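Local coordinates for KaiC domain-containing protein (Pyrococcus horikoshii, PDB 2ZTS), which is a KaiC-family P-loop protein that binds ADP and magnesium and probably ATP, with a cellular role not established, at residues C[30-35]-C[173-178]; C[49-54]-C[138-143]. One frame throughout, in Å; residues are numbered along the deposited sequence.

Contact 1. Residues C[30-35]-C[173-178]; sequences GTTVLL and VTTILT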
loop_
_atom_site.group_PDB
_atom_site.type_symbol
_atom_site.label_atom_id
_atom_site.label_comp_id
_atom_site.label_asym_id
_atom_site.label_seq_id
_atom_site.Cartn_x
_atom_site.Cartn_y
_atom_site.Cartn_z
ATOM N N GLY C 30 23.430 -4.651 30.408
ATOM C CA GLY C 30 22.161 -5.332 30.460
ATOM C C GLY C 30 21.174 -4.936 29.329
ATOM O O GLY C 30 20.132 -5.575 29.207
ATOM N N THR C 31 21.490 -3.927 28.525
ATOM C CA THR C 31 20.544 -3.418 27.462
ATOM C C THR C 31 20.431 -4.368 26.262
ATOM O O THR C 31 21.411 -4.920 25.842
ATOM C CB THR C 31 21.055 -2.089 26.875
ATOM O OG1 THR C 31 21.340 -1.178 27.907
ATOM C CG2 THR C 31 19.967 -1.375 26.114
ATOM N N THR C 32 19.238 -4.550 25.708
ATOM C CA THR C 32 19.075 -5.120 24.355
ATOM C C THR C 32 18.952 -4.024 23.312
ATOM O O THR C 32 18.029 -3.194 23.404
ATOM C CB THR C 32 17.861 -5.955 24.353
ATOM O OG1 THR C 32 18.079 -7.001 25.289
ATOM C CG2 THR C 32 17.636 -6.687 22.936
ATOM N N VAL C 33 19.897 -3.966 22.380
ATOM C CA VAL C 33 19.989 -2.942 21.327
ATOM C C VAL C 33 19.613 -3.569 20.002
ATOM O O VAL C 33 20.175 -4.600 19.639
ATOM C CB VAL C 33 21.390 -2.422 21.208
ATOM C CG1 VAL C 33 21.512 -1.305 20.165
ATOM C CG2 VAL C 33 21.870 -1.883 22.605
ATOM N N LEU C 34 18.660 -2.946 19.314
ATOM C CA LEU C 34 18.236 -3.298 17.985
ATOM C C LEU C 34 19.091 -2.500 17.046
ATOM O O LEU C 34 19.087 -1.264 17.046
ATOM C CB LEU C 34 16.757 -2.968 17.761
ATOM C CG LEU C 34 16.223 -3.507 16.425
ATOM C CD1 LEU C 34 16.147 -5.043 16.386
ATOM C CD2 LEU C 34 14.893 -2.912 16.073
ATOM N N LEU C 35 19.889 -3.228 16.276
ATOM C CA LEU C 35 20.687 -2.688 15.208
ATOM C C LEU C 35 19.925 -2.987 13.865
ATOM O O LEU C 35 19.737 -4.173 13.472
ATOM C CB LEU C 35 22.054 -3.328 15.264
ATOM C CG LEU C 35 22.953 -2.889 14.123
ATOM C CD1 LEU C 35 23.284 -1.383 14.218
ATOM C CD2 LEU C 35 24.195 -3.692 14.084
ATOM N N VAL C 173 22.602 -9.990 29.894
ATOM C CA VAL C 173 23.821 -9.608 29.137
ATOM C C VAL C 173 23.559 -8.382 28.250
ATOM O O VAL C 173 22.481 -7.893 28.176
ATOM C CB VAL C 173 24.468 -10.771 28.338
ATOM C CG1 VAL C 173 24.934 -11.858 29.315
ATOM C CG2 VAL C 173 23.520 -11.388 27.274
ATOM N N THR C 174 24.594 -7.808 27.686
ATOM C CA THR C 174 24.398 -6.652 26.841
ATOM C C THR C 174 24.357 -7.217 25.452
ATOM O O THR C 174 25.310 -7.843 25.044
ATOM C CB THR C 174 25.567 -5.717 26.968
ATOM O OG1 THR C 174 25.686 -5.216 28.313
ATOM C CG2 THR C 174 25.361 -4.486 26.039
ATOM N N THR C 175 23.244 -7.015 24.758
ATOM C CA THR C 175 22.914 -7.706 23.527
ATOM C C THR C 175 22.665 -6.771 22.351
ATOM O O THR C 175 21.971 -5.757 22.542
ATOM C CB THR C 175 21.624 -8.477 23.780
ATOM O OG1 THR C 175 21.840 -9.380 24.876
ATOM C CG2 THR C 175 21.226 -9.397 22.557
ATOM N N ILE C 176 23.202 -7.114 21.156
ATOM C CA ILE C 176 22.748 -6.560 19.863
ATOM C C ILE C 176 21.941 -7.621 19.071
ATOM O O ILE C 176 22.380 -8.764 18.873
ATOM C CB ILE C 176 23.918 -6.054 19.030
ATOM C CG1 ILE C 176 24.575 -4.879 19.738
ATOM C CG2 ILE C 176 23.470 -5.647 17.585
ATOM C CD1 ILE C 176 25.962 -4.485 19.179
ATOM N N LEU C 177 20.747 -7.239 18.647
ATOM C CA LEU C 177 19.900 -8.006 17.738
ATOM C C LEU C 177 19.849 -7.228 16.460
ATOM O O LEU C 177 19.679 -5.998 16.480
ATOM C CB LEU C 177 18.448 -8.110 18.254
ATOM C CG LEU C 177 18.243 -8.544 19.710
ATOM C CD1 LEU C 177 16.819 -8.367 20.149
ATOM C CD2 LEU C 177 18.650 -10.002 19.846
ATOM N N THR C 178 19.969 -7.918 15.341
ATOM C CA THR C 178 19.946 -7.250 14.048
ATOM C C THR C 178 18.666 -7.557 13.343
ATOM O O THR C 178 18.139 -8.671 13.487
ATOM C CB THR C 178 21.118 -7.659 13.179
ATOM O OG1 THR C 178 20.979 -9.018 12.761
ATOM C CG2 THR C 178 22.424 -7.620 13.993
#
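Leu177 reaches across from strand 174-178 to Thr32 and Leu34, and its path can be traced atom by atom. CB lies 4.3 Å from Leu34 CD1 and also approaches the carbonyl oxygen of Val33. CG, set anti to its own carbonyl carbon (chi1 -49°), comes against Thr32 CG2. The terminal CD1 meets that methyl at only 3.4 Å, tighter than a usual carbon-carbon contact. On the sheet face bearing Val33 and Ile176, Leu35 CB rests 3.6 Å from Ile176 CG2, and Phe46 and Phe50 of helix 43-58 cover Ile176 there.

The backbones are paired in parallel, Val33 opposite Ile176 and Leu34 opposite Leu177. The donors alternate along the ladder: Thr175 N bonds Thr31 O at 3.0 Å, Val33 N bonds Thr175 O at 2.7 Å, and the next pair repeats this with Leu177 N on Val33 O and Leu35 N on Leu177 O. This pairing belongs to the RecA-like core of KaiC proteins: the strand leading into the P-loop borders 174-179, which separates it from strand 138-142, as in the additional-strand branch of P-loop NTPases. At the far end Thr178 OG1 hydrogen-bonds Asp142 OD2, of a residue implicated in magnesium binding.

At the start of the pairing a side chain takes over from the backbone. Thr174 OG1 accepts a nearly straight bond from Gly30 N (3.1 Å, 160° at the hydrogen), while CG2 of the same threonine sits 4.0 Å from Thr31 O. An alanine here would probably leave the Gly30 amide without its acceptor and let the turn before the strand shift. Gly30 has a positive phi, at which a CB would be pressed against the preceding carbonyl oxygen, and its CA makes a CA-H...O contact with Val173 O.

Contact 2. Residues C[49-54]-C[138-143]; sequences QFIYKG and RLVIDS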
loop_
_atom_site.group_PDB
_atom_site.type_symbol
_atom_site.label_atom_id
_atom_site.label_comp_id
_atom_site.label_asym_id
_atom_site.label_seq_id
_atom_site.Cartn_x
_atom_site.Cartn_y
_atom_site.Cartn_z
ATOM N N GLN C 49 32.245 -6.751 15.407
ATOM C CA GLN C 49 33.221 -5.889 16.017
ATOM C C GLN C 49 32.973 -5.772 17.522
ATOM O O GLN C 49 33.915 -5.824 18.339
ATOM C CB GLN C 49 33.190 -4.505 15.349
ATOM C CG GLN C 49 34.482 -3.706 15.453
ATOM C CD GLN C 49 34.537 -2.574 14.431
ATOM O OE1 GLN C 49 34.018 -2.731 13.333
ATOM N NE2 GLN C 49 35.115 -1.423 14.805
ATOM N N PHE C 50 31.698 -5.652 17.887
ATOM C CA PHE C 50 31.273 -5.570 19.275
ATOM C C PHE C 50 31.742 -6.804 20.029
ATOM O O PHE C 50 32.229 -6.670 21.144
ATOM C CB PHE C 50 29.739 -5.413 19.341
ATOM C CG PHE C 50 29.098 -5.576 20.723
ATOM C CD1 PHE C 50 29.224 -4.595 21.702
ATOM C CD2 PHE C 50 28.222 -6.588 20.968
ATOM C CE1 PHE C 50 28.569 -4.694 22.906
ATOM C CE2 PHE C 50 27.537 -6.683 22.205
ATOM C CZ PHE C 50 27.713 -5.733 23.149
ATOM N N ILE C 51 31.521 -7.998 19.482
ATOM C CA ILE C 51 31.894 -9.228 20.172
ATOM C C ILE C 51 33.409 -9.395 20.169
ATOM O O ILE C 51 34.017 -9.661 21.206
ATOM C CB ILE C 51 31.275 -10.473 19.526
ATOM C CG1 ILE C 51 29.754 -10.468 19.633
ATOM C CG2 ILE C 51 31.785 -11.765 20.196
ATOM C CD1 ILE C 51 29.217 -10.443 21.027
ATOM N N TYR C 52 34.009 -9.199 18.999
ATOM C CA TYR C 52 35.430 -9.410 18.838
ATOM C C TYR C 52 36.264 -8.430 19.649
ATOM O O TYR C 52 37.224 -8.841 20.299
ATOM C CB TYR C 52 35.858 -9.291 17.409
ATOM C CG TYR C 52 37.312 -9.634 17.227
ATOM C CD1 TYR C 52 37.720 -10.944 17.278
ATOM C CD2 TYR C 52 38.275 -8.651 17.020
ATOM C CE1 TYR C 52 39.094 -11.291 17.144
ATOM C CE2 TYR C 52 39.663 -8.992 16.870
ATOM C CZ TYR C 52 40.051 -10.311 16.933
ATOM O OH TYR C 52 41.387 -10.718 16.791
ATOM N N LYS C 53 35.923 -7.151 19.569
ATOM C CA LYS C 53 36.600 -6.144 20.360
ATOM C C LYS C 53 36.259 -6.283 21.851
ATOM O O LYS C 53 37.090 -6.030 22.712
ATOM C CB LYS C 53 36.280 -4.727 19.896
ATOM C CG LYS C 53 36.868 -4.369 18.565
ATOM C CD LYS C 53 38.389 -4.557 18.557
ATOM C CE LYS C 53 39.095 -3.791 17.465
ATOM N NZ LYS C 53 40.503 -4.251 17.353
ATOM N N GLY C 54 35.033 -6.651 22.151
ATOM C CA GLY C 54 34.722 -6.976 23.512
ATOM C C GLY C 54 35.774 -7.937 24.085
ATOM O O GLY C 54 36.340 -7.662 25.124
ATOM N N ARG C 138 28.546 -10.357 26.581
ATOM C CA ARG C 138 28.118 -9.774 25.316
ATOM C C ARG C 138 27.434 -10.839 24.470
ATOM O O ARG C 138 27.827 -12.004 24.492
ATOM C CB ARG C 138 29.318 -9.216 24.595
ATOM C CG ARG C 138 29.823 -7.907 25.126
ATOM C CD ARG C 138 30.949 -7.302 24.317
ATOM N NE ARG C 138 31.657 -6.347 25.165
ATOM C CZ ARG C 138 32.119 -5.168 24.796
ATOM N NH1 ARG C 138 32.028 -4.743 23.558
ATOM N NH2 ARG C 138 32.720 -4.385 25.693
ATOM N N LEU C 139 26.397 -10.462 23.743
ATOM C CA LEU C 139 25.615 -11.415 22.942
ATOM C C LEU C 139 25.156 -10.745 21.636
ATOM O O LEU C 139 24.775 -9.596 21.657
ATOM C CB LEU C 139 24.409 -11.920 23.746
ATOM C CG LEU C 139 23.417 -12.824 22.984
ATOM C CD1 LEU C 139 24.046 -14.099 22.444
ATOM C CD2 LEU C 139 22.213 -13.145 23.907
ATOM N N VAL C 140 25.195 -11.456 20.533
ATOM C CA VAL C 140 24.676 -10.973 19.240
ATOM C C VAL C 140 23.776 -12.060 18.674
ATOM O O VAL C 140 24.125 -13.224 18.752
ATOM C CB VAL C 140 25.819 -10.708 18.248
ATOM C CG1 VAL C 140 25.317 -10.616 16.822
ATOM C CG2 VAL C 140 26.553 -9.440 18.619
ATOM N N ILE C 141 22.616 -11.678 18.152
ATOM C CA ILE C 141 21.780 -12.546 17.350
ATOM C C ILE C 141 21.635 -11.852 16.015
ATOM O O ILE C 141 20.964 -10.833 15.881
ATOM C CB ILE C 141 20.418 -12.818 18.031
ATOM C CG1 ILE C 141 20.666 -13.411 19.466
ATOM C CG2 ILE C 141 19.540 -13.715 17.141
ATOM C CD1 ILE C 141 19.432 -13.914 20.190
ATOM N N ASP C 142 22.357 -12.388 15.051
ATOM C CA ASP C 142 22.318 -11.961 13.675
ATOM C C ASP C 142 21.646 -13.085 12.921
ATOM O O ASP C 142 22.290 -14.024 12.614
ATOM C CB ASP C 142 23.749 -11.769 13.199
ATOM C CG ASP C 142 23.842 -11.015 11.906
ATOM O OD1 ASP C 142 24.927 -11.126 11.263
ATOM O OD2 ASP C 142 22.914 -10.242 11.504
ATOM N N SER C 143 20.355 -13.020 12.611
ATOM C CA SER C 143 19.526 -11.850 12.680
ATOM C C SER C 143 18.135 -12.348 12.979
ATOM O O SER C 143 17.840 -13.556 12.868
ATOM C CB SER C 143 19.520 -11.185 11.303
ATOM O OG SER C 143 18.754 -11.986 10.386
#
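The Phe50 ring carries the aliphatic part of Arg138 over one face: CD stands 3.9 Å from the ring centroid and 15° off the normal, a CH-pi contact displaced toward the rim. At the ring's edge, near its plane, are Leu139 O and Val140 CG2, the latter 4.1 Å from CD2. The guanidinium has Gly54 CA 3.3 Å above the centre of one face. Its plane is turned 37° from that of the ring, so the two flat groups are not stacked in parallel.

Arg138 is extended from CG to NE, which carries the chain past the ring to the helix backbone. There NH1 donates to Phe50 O at 3.1 Å, in a bent bond tilted out of the guanidinium plane; the same oxygen also accepts the helical bond from Gly54 N. A CB on Gly54 would run into Arg138 CD, so the close approach depends on glycine. Two residues along the strand, Val140 CG2 packs 3.5 Å from Ile51 CG1, while Ile51 CD1 also reaches back to Arg138 CB at 3.8 Å. Helix 43-58, which follows the P-loop, is thereby seated on the strand that ends in Asp142, implicated in magnesium binding.

Lys13 O also accepts from NH1, and Glu60 forms a salt bridge with NH2; with Phe50 O, these partners would probably offset the cost of burying the arginine's charge beside an apolar ring.

In the fold
From the N terminus the chain runs through strand 32-36 and the P-loop into helix 43-58, so the first segments of both contacts lie close together in sequence. Strand 138-142 then packs against that helix, roughly antiparallel to it, and closes the loop of contact 2. After helix 157-171, strand 174-179 inserts between 138-142 and 32-36 and closes the longer loop of contact 1, inside which contact 2 is nested. Their centres are 9 Å apart. The backbone bond from Ile176 N to Leu139 O, and Ile176 against Phe50, join them, so that the P-loop strand, its helix and the strand ending in Asp142 form one continuous core.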